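DNA polymerase III, beta subunit (Thermotoga maritima, PDB 1VPK) probably tethers DNA polymerases and other proteins to DNA, giving them processivity, as a ring-shaped head-to-tail homodimer that encircles the DNA. Local coordinates at residues A158-E161 / F162-N165; F203-L207 / K208-E212. All coordinates share one frame; numbering follows the deposited sequence.

Contact 1: A158-E161 / F162-N165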
loop_
_atom_site.group_PDB
_atom_site.type_symbol
_atom_site.label_atom_id
_atom_site.label_comp_id
_atom_site.label_asym_id
_atom_site.label_seq_id
_atom_site.Cartn_x
_atom_site.Cartn_y
_atom_site.Cartn_z
ATOM N N ALA A 158 4.823 22.364 5.063
ATOM C CA ALA A 158 6.183 21.826 5.077
ATOM C C ALA A 158 6.264 20.613 6.009
ATOM O O ALA A 158 5.756 20.641 7.136
ATOM C CB ALA A 158 7.198 22.880 5.515
ATOM N N LYS A 159 6.875 19.550 5.516
ATOM C CA LYS A 159 7.073 18.333 6.325
ATOM C C LYS A 159 8.380 18.399 7.124
ATOM O O LYS A 159 8.551 17.651 8.076
ATOM C CB LYS A 159 7.034 17.084 5.447
ATOM C CG LYS A 159 5.635 16.773 4.976
ATOM C CD LYS A 159 5.590 15.656 3.984
ATOM C CE LYS A 159 4.277 15.685 3.219
ATOM N NZ LYS A 159 4.296 16.730 2.140
ATOM N N ASP A 160 9.283 19.292 6.720
ATOM C CA ASP A 160 10.544 19.502 7.407
ATOM C C ASP A 160 10.297 20.315 8.672
ATOM O O ASP A 160 10.064 21.521 8.603
ATOM C CB ASP A 160 11.519 20.250 6.503
ATOM C CG ASP A 160 12.880 20.490 7.163
ATOM O OD1 ASP A 160 13.088 20.076 8.335
ATOM O OD2 ASP A 160 13.759 21.084 6.496
ATOM N N GLU A 161 10.396 19.626 9.810
ATOM C CA GLU A 161 10.289 20.214 11.161
ATOM C C GLU A 161 11.267 21.352 11.454
ATOM O O GLU A 161 10.951 22.241 12.238
ATOM C CB GLU A 161 10.402 19.121 12.219
ATOM C CG GLU A 161 9.205 18.156 12.205
ATOM C CD GLU A 161 9.620 16.705 12.294
ATOM O OE1 GLU A 161 10.606 16.313 11.609
ATOM O OE2 GLU A 161 8.959 15.951 13.050
ATOM N N PHE A 162 12.419 21.370 10.796
ATOM C CA PHE A 162 13.274 22.539 10.902
ATOM C C PHE A 162 12.664 23.829 10.368
ATOM O O PHE A 162 13.039 24.920 10.801
ATOM C CB PHE A 162 14.600 22.363 10.194
ATOM C CG PHE A 162 15.496 23.573 10.333
ATOM C CD1 PHE A 162 16.315 23.721 11.453
ATOM C CD2 PHE A 162 15.461 24.600 9.375
ATOM C CE1 PHE A 162 17.142 24.850 11.601
ATOM C CE2 PHE A 162 16.262 25.736 9.508
ATOM C CZ PHE A 162 17.120 25.863 10.618
ATOM N N MET A 163 11.745 23.721 9.411
ATOM C CA MET A 163 11.095 24.894 8.890
ATOM C C MET A 163 9.928 25.178 9.809
ATOM O O MET A 163 8.761 24.910 9.453
ATOM C CB MET A 163 10.625 24.665 7.450
ATOM C CG MET A 163 11.757 24.425 6.440
ATOM S SD MET A 163 11.163 23.910 4.781
ATOM C CE MET A 163 10.226 25.342 4.312
ATOM N N ARG A 164 10.246 25.734 10.981
ATOM C CA ARG A 164 9.290 25.880 12.086
ATOM C C ARG A 164 8.066 26.707 11.673
ATOM O O ARG A 164 6.947 26.387 12.074
ATOM C CB ARG A 164 9.955 26.473 13.353
ATOM C CG ARG A 164 11.049 25.594 13.950
ATOM C CD ARG A 164 11.957 26.331 14.977
ATOM N NE ARG A 164 12.358 27.633 14.445
ATOM C CZ ARG A 164 11.929 28.834 14.858
ATOM N NH1 ARG A 164 11.096 28.982 15.891
ATOM N NH2 ARG A 164 12.362 29.911 14.211
ATOM N N ASN A 165 8.285 27.719 10.834
ATOM C CA ASN A 165 7.243 28.669 10.478
ATOM C C ASN A 165 6.294 28.176 9.390
ATOM O O ASN A 165 5.261 28.806 9.168
ATOM C CB ASN A 165 7.837 30.028 10.091
ATOM C CG ASN A 165 8.577 30.012 8.768
ATOM O OD1 ASN A 165 9.108 29.003 8.332
ATOM N ND2 ASN A 165 8.651 31.167 8.146
#
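Asp160 and Met163 are the two ends of a type I beta turn, in the loop that leads from helix 143-153 to strand 168-174 of the central domain. The turn is closed by Met163 N, which donates to Asp160 O at 2.9 Å. The carboxylate of Asp160 adds a second bond: OD1 accepts from Phe162 N at 2.9 Å, making an Asx turn within the beta turn. With CG opposite the backbone N (chi1 -179°), the short side chain swings forward along the chain to this amide, which meets OD1 from above the carboxylate plane in a bent bond (N-H...O 141°). Aspartate suits the first position because its acceptor lies just this far from the backbone. An inverse gamma turn centred on Met163 follows, with a weak bond from Arg164 N to Phe162 O. Farther out, Arg164 NH1 is tied to Asp249 O.

The remaining contacts are side-chain packing. Phe162 lies beside Asp160 and points the same way, Phe162 CB being 3.3 Å from Asp160 OD1. Met163 instead crosses Asp160 at about a right angle, with Met163 SD 4.1 Å from Asp160 CB. Its flexible thioether then bends, bringing methyl CE into apolar contact, 4.1 Å from CB of the small, buried Ala158.

Contact 2: F203-L207 / K208-E212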
loop_
_atom_site.group_PDB
_atom_site.type_symbol
_atom_site.label_atom_id
_atom_site.label_comp_id
_atom_site.label_asym_id
_atom_site.label_seq_id
_atom_site.Cartn_x
_atom_site.Cartn_y
_atom_site.Cartn_z
ATOM N N PHE A 203 -2.855 32.347 15.062
ATOM C CA PHE A 203 -1.835 31.523 15.675
ATOM C C PHE A 203 -1.402 30.411 14.695
ATOM O O PHE A 203 -2.150 30.014 13.807
ATOM C CB PHE A 203 -2.356 30.910 16.974
ATOM C CG PHE A 203 -3.712 30.230 16.854
ATOM C CD1 PHE A 203 -3.807 28.890 16.446
ATOM C CD2 PHE A 203 -4.885 30.933 17.184
ATOM C CE1 PHE A 203 -5.037 28.265 16.340
ATOM C CE2 PHE A 203 -6.127 30.312 17.102
ATOM C CZ PHE A 203 -6.216 28.993 16.669
ATOM N N LEU A 204 -0.196 29.898 14.900
ATOM C CA LEU A 204 0.318 28.775 14.132
ATOM C C LEU A 204 0.323 27.525 15.022
ATOM O O LEU A 204 0.831 27.553 16.133
ATOM C CB LEU A 204 1.726 29.101 13.680
ATOM C CG LEU A 204 2.490 28.077 12.844
ATOM C CD1 LEU A 204 1.854 27.764 11.542
ATOM C CD2 LEU A 204 3.925 28.544 12.646
ATOM N N LEU A 205 -0.299 26.455 14.551
ATOM C CA LEU A 205 -0.161 25.158 15.201
ATOM C C LEU A 205 0.710 24.272 14.314
ATOM O O LEU A 205 0.613 24.319 13.061
ATOM C CB LEU A 205 -1.534 24.521 15.439
ATOM C CG LEU A 205 -2.523 25.260 16.366
ATOM C CD1 LEU A 205 -3.827 24.503 16.406
ATOM C CD2 LEU A 205 -1.966 25.499 17.797
ATOM N N SER A 206 1.563 23.484 14.959
ATOM C CA SER A 206 2.532 22.599 14.291
ATOM C C SER A 206 1.806 21.535 13.488
ATOM O O SER A 206 0.623 21.235 13.741
ATOM C CB SER A 206 3.482 21.911 15.299
ATOM O OG SER A 206 2.851 20.793 15.968
ATOM N N LEU A 207 2.512 20.940 12.530
ATOM C CA LEU A 207 1.919 19.891 11.735
ATOM C C LEU A 207 1.548 18.693 12.604
ATOM O O LEU A 207 0.458 18.137 12.436
ATOM C CB LEU A 207 2.863 19.477 10.613
ATOM C CG LEU A 207 2.366 18.416 9.623
ATOM C CD1 LEU A 207 1.021 18.775 9.035
ATOM C CD2 LEU A 207 3.403 18.276 8.563
ATOM N N LYS A 208 2.413 18.335 13.559
ATOM C CA LYS A 208 2.105 17.251 14.490
ATOM C C LYS A 208 0.820 17.544 15.313
ATOM O O LYS A 208 -0.020 16.669 15.477
ATOM C CB LYS A 208 3.294 16.898 15.389
ATOM C CG LYS A 208 2.922 15.762 16.365
ATOM C CD LYS A 208 3.879 14.626 16.494
ATOM C CE LYS A 208 3.434 13.680 17.639
ATOM N NZ LYS A 208 4.520 13.390 18.542
ATOM N N SER A 209 0.646 18.786 15.758
ATOM C CA SER A 209 -0.537 19.174 16.500
ATOM C C SER A 209 -1.781 19.043 15.624
ATOM O O SER A 209 -2.794 18.515 16.048
ATOM C CB SER A 209 -0.416 20.598 17.031
ATOM O OG SER A 209 0.464 20.687 18.127
ATOM N N MET A 210 -1.655 19.479 14.380
ATOM C CA MET A 210 -2.733 19.439 13.396
ATOM C C MET A 210 -3.210 18.074 12.965
ATOM O O MET A 210 -4.405 17.895 12.725
ATOM C CB MET A 210 -2.327 20.286 12.179
ATOM C CG MET A 210 -2.298 21.772 12.504
ATOM S SD MET A 210 -3.872 22.430 13.071
ATOM C CE MET A 210 -5.002 22.175 11.681
ATOM N N LYS A 211 -2.288 17.111 12.915
ATOM C CA LYS A 211 -2.622 15.717 12.699
ATOM C C LYS A 211 -3.417 15.113 13.874
ATOM O O LYS A 211 -4.294 14.240 13.693
ATOM C CB LYS A 211 -1.343 14.930 12.417
ATOM C CG LYS A 211 -0.753 15.294 11.021
ATOM C CD LYS A 211 0.465 14.442 10.661
ATOM C CE LYS A 211 1.260 14.895 9.359
ATOM N NZ LYS A 211 2.752 14.518 9.520
ATOM N N GLU A 212 -3.151 15.601 15.076
ATOM C CA GLU A 212 -3.961 15.195 16.205
ATOM C C GLU A 212 -5.337 15.868 16.080
ATOM O O GLU A 212 -6.335 15.236 16.352
ATOM C CB GLU A 212 -3.267 15.488 17.552
ATOM C CG GLU A 212 -4.124 15.198 18.772
ATOM C CD GLU A 212 -4.704 13.782 18.868
ATOM O OE1 GLU A 212 -4.258 12.801 18.219
ATOM O OE2 GLU A 212 -5.608 13.621 19.693
HETATM O O HOH W 1 1.480 23.290 17.981
#
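Ser206 meets Ser209 at the N-terminus of helix 207-218, where strand 201-206 gives way to the helix in a classic N-cap. The strand and the helix's first turn run nearly perpendicular, at 82°. Ser206 OG accepts from Ser209 N at 3.0 Å; a chi1 of 78° sets the hydroxyl between the backbone N and carbonyl carbon, from where it faces that first-turn amide. Serine suits the site because its acceptor is only one carbon from the backbone. The helical ladder starts with Met210 N to Ser206 O at 2.9 Å, then Lys211 N to Leu207 O.

Water 1 bridges Ser206 N and Ser209 OG, taking the place of the direct bond of a capping box. The serines also reach the N-terminal domain: Ser206 OG bonds Glu62 and Ser209 OG bonds Thr63, while Lys208 NZ forms a salt bridge with Asp60 and a hydrogen bond to Leu33 O. An alanine in place of Ser206 would probably leave Ser209 N without its capping acceptor and Glu62 without this partner.

Packing of longer side chains completes the corner. Met210, its chain curled at chi2 and chi3, crosses Leu205 at about a right angle, Met210 SD lying 3.9 Å from Leu205 CD1. The extended aliphatic arm of Lys211 runs over Leu207, a buried leucine, with CE 3.7 Å from its CG.

Both contacts belong to the central domain and are local, but they differ in burial. Contact 1 is a surface turn in a loop, with mostly exposed side chains, where an aspartate carboxylate accepts a backbone amide within the turn. Contact 2 is buried where a strand becomes a helix; there a neutral serine hydroxyl caps a helix amide, leucines and a methionine pack together, and polar partners come from the N-terminal domain. Their centres are about 11 Å apart, and Leu207 CD2 lies 3.6 Å from Ala158 O, while Leu204 CD2 packs on the Arg164 and Asn165 carbonyls. This touch is packing, but Asn167 of the same loop hydrogen-bonds both Ala158 O and the backbone of Leu207.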